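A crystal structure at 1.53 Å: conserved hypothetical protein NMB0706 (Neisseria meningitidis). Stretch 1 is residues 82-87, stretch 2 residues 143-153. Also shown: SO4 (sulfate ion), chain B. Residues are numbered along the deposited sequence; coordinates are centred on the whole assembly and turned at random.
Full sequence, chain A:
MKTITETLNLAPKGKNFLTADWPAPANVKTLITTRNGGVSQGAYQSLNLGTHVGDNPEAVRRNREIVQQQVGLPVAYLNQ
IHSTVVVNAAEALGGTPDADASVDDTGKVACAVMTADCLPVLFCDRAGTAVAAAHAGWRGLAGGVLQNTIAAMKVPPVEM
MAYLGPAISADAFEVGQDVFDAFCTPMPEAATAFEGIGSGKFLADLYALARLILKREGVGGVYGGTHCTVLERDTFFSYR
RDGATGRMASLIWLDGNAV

Stretch 1, residues 82-87: HSTVVV
Stretch 2 (143-153) GGVLQNTIAAM

Residues 82-87 run as an irregular segment that becomes a strand by Val87, lying along the helix that begins at Val145, with Gly144 as its N-cap. The two run in the same sense: Thr84 CA lies 4.1 Å from Val145 CA, and Val86 CA 6.1 Å from Thr149 CA, so two residues of extended chain match one helical turn. Together they bury 319 Å².

Thr84 (phi/psi -118/19, chi1 p) covers the most surface. Its methyl sits over the start of the helix, CG2 being 3.5 Å from Gly143 C and 3.7 Å from Val145 N. A CB on Gly143 would lie 2.9 Å from Thr84 CG2, a clash. Gly144, at phi/psi 105/25, adopts a conformation that itself calls for glycine. One turn on, Asn148 (chi1 m, chi2 -18°) points toward the segment, and its ND2 donates a nearly linear hydrogen bond to Thr84 O (2.9 Å, 169°), satisfying a carbonyl in the loop.

Val86 (-114/136, chi1 t) directs its side chain at the next turn. Its CG2 lies 3.8 Å from Asn148 CB and 3.7 Å from Thr149 OG1, while CG1 meets Ala152 CB at 3.9 Å. Thr149 (chi1 m) turns its hydroxyl back into the helix, OG1 donating to Val145 O at 2.8 Å. Val85 and Val87 point away.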

# COMPACT_ATOMS: atom_id res chain seq x y z
N HIS A 82 3.76 -2.02 10.88
CA HIS A 82 5.01 -1.97 10.14
C HIS A 82 5.83 -3.25 10.27
O HIS A 82 7.07 -3.22 10.32
CB HIS A 82 5.81 -0.75 10.59
CG HIS A 82 5.19 0.55 10.17
ND1 HIS A 82 5.49 1.16 8.97
CD2 HIS A 82 4.25 1.32 10.76
CE1 HIS A 82 4.75 2.25 8.84
NE2 HIS A 82 3.99 2.37 9.91
N SER A 83 5.12 -4.36 10.31
CA SER A 83 5.70 -5.69 10.41
C SER A 83 5.81 -6.26 9.00
O SER A 83 5.54 -5.58 8.01
CB SER A 83 4.80 -6.61 11.23
OG SER A 83 3.64 -6.96 10.48
N THR A 84 6.20 -7.53 8.93
CA THR A 84 6.30 -8.23 7.65
C THR A 84 5.30 -9.38 7.69
O THR A 84 5.40 -10.33 6.91
CB THR A 84 7.72 -8.79 7.43
OG1 THR A 84 8.03 -9.73 8.47
CG2 THR A 84 8.75 -7.67 7.43
N VAL A 85 4.34 -9.29 8.60
CA VAL A 85 3.33 -10.33 8.78
C VAL A 85 2.20 -10.28 7.76
O VAL A 85 1.58 -9.23 7.54
CB VAL A 85 2.73 -10.26 10.20
CG1 VAL A 85 1.68 -11.36 10.40
CG2 VAL A 85 3.84 -10.42 11.23
N VAL A 86 1.94 -11.43 7.15
CA VAL A 86 0.89 -11.59 6.15
C VAL A 86 -0.19 -12.51 6.70
O VAL A 86 0.11 -13.54 7.31
CB VAL A 86 1.46 -12.24 4.86
CG1 VAL A 86 0.38 -12.29 3.79
CG2 VAL A 86 2.69 -11.49 4.39
N VAL A 87 -1.45 -12.13 6.50
CA VAL A 87 -2.57 -12.94 6.95
C VAL A 87 -3.52 -13.23 5.80
O VAL A 87 -3.43 -12.61 4.74
CB VAL A 87 -3.38 -12.23 8.06
CG1 VAL A 87 -2.49 -11.97 9.27
CG2 VAL A 87 -3.96 -10.93 7.53
N GLY A 143 12.31 -5.03 5.59
CA GLY A 143 12.16 -6.25 6.37
C GLY A 143 11.70 -7.48 5.61
O GLY A 143 11.84 -8.60 6.11
N GLY A 144 11.14 -7.27 4.42
CA GLY A 144 10.70 -8.38 3.60
C GLY A 144 9.20 -8.63 3.52
O GLY A 144 8.77 -9.75 3.26
N VAL A 145 8.39 -7.59 3.73
CA VAL A 145 6.95 -7.78 3.67
C VAL A 145 6.50 -8.20 2.27
O VAL A 145 5.57 -9.00 2.12
CB VAL A 145 6.17 -6.50 4.10
CG1 VAL A 145 6.39 -5.38 3.10
CG2 VAL A 145 4.68 -6.81 4.25
N LEU A 146 7.17 -7.69 1.24
CA LEU A 146 6.79 -8.05 -0.13
C LEU A 146 7.13 -9.52 -0.42
O LEU A 146 6.31 -10.25 -0.99
CB LEU A 146 7.47 -7.13 -1.15
CG LEU A 146 7.11 -5.64 -1.04
CD1 LEU A 146 7.65 -4.89 -2.24
CD2 LEU A 146 5.60 -5.47 -0.98
N GLN A 147 8.32 -9.94 -0.01
CA GLN A 147 8.73 -11.33 -0.23
C GLN A 147 7.77 -12.29 0.49
O GLN A 147 7.41 -13.32 -0.06
CB GLN A 147 10.16 -11.57 0.26
CG GLN A 147 11.23 -10.79 -0.50
CD GLN A 147 11.56 -9.45 0.14
OE1 GLN A 147 10.66 -8.66 0.44
NE2 GLN A 147 12.85 -9.19 0.34
N ASN A 148 7.36 -11.94 1.71
CA ASN A 148 6.45 -12.79 2.46
C ASN A 148 5.07 -12.83 1.81
O ASN A 148 4.39 -13.86 1.84
CB ASN A 148 6.32 -12.32 3.91
CG ASN A 148 7.61 -12.48 4.69
OD1 ASN A 148 8.50 -13.22 4.28
ND2 ASN A 148 7.71 -11.79 5.82
N THR A 149 4.64 -11.71 1.23
CA THR A 149 3.34 -11.66 0.58
C THR A 149 3.36 -12.55 -0.66
O THR A 149 2.44 -13.34 -0.89
CB THR A 149 2.99 -10.22 0.18
OG1 THR A 149 2.92 -9.41 1.36
CG2 THR A 149 1.64 -10.18 -0.54
N ILE A 150 4.42 -12.42 -1.45
CA ILE A 150 4.57 -13.22 -2.66
C ILE A 150 4.51 -14.71 -2.32
O ILE A 150 3.84 -15.49 -3.00
CB ILE A 150 5.92 -12.89 -3.34
CG1 ILE A 150 5.85 -11.49 -3.96
CG2 ILE A 150 6.28 -13.94 -4.38
CD1 ILE A 150 7.19 -10.91 -4.35
N ALA A 151 5.20 -15.10 -1.25
CA ALA A 151 5.22 -16.50 -0.83
C ALA A 151 3.84 -16.98 -0.42
O ALA A 151 3.43 -18.09 -0.76
CB ALA A 151 6.20 -16.68 0.32
N ALA A 152 3.11 -16.14 0.31
CA ALA A 152 1.78 -16.50 0.79
C ALA A 152 0.75 -16.69 -0.32
O ALA A 152 -0.24 -17.39 -0.13
CB ALA A 152 1.29 -15.46 1.78
N MET A 153 0.97 -16.06 -1.47
CA MET A 153 0.04 -16.16 -2.59
C MET A 153 0.07 -17.53 -3.26
O MET A 153 -0.92 -17.95 -3.87
CB MET A 153 0.34 -15.07 -3.61
CG MET A 153 0.02 -13.68 -3.11
SD MET A 153 0.30 -12.43 -4.37
CE MET A 153 -1.14 -12.68 -5.41
S SO4 B . 1.30 4.94 10.75
O1 SO4 B . 1.59 4.94 12.20
O2 SO4 B . -0.14 5.13 10.53
O3 SO4 B . 2.04 6.04 10.10
O4 SO4 B . 1.71 3.65 10.17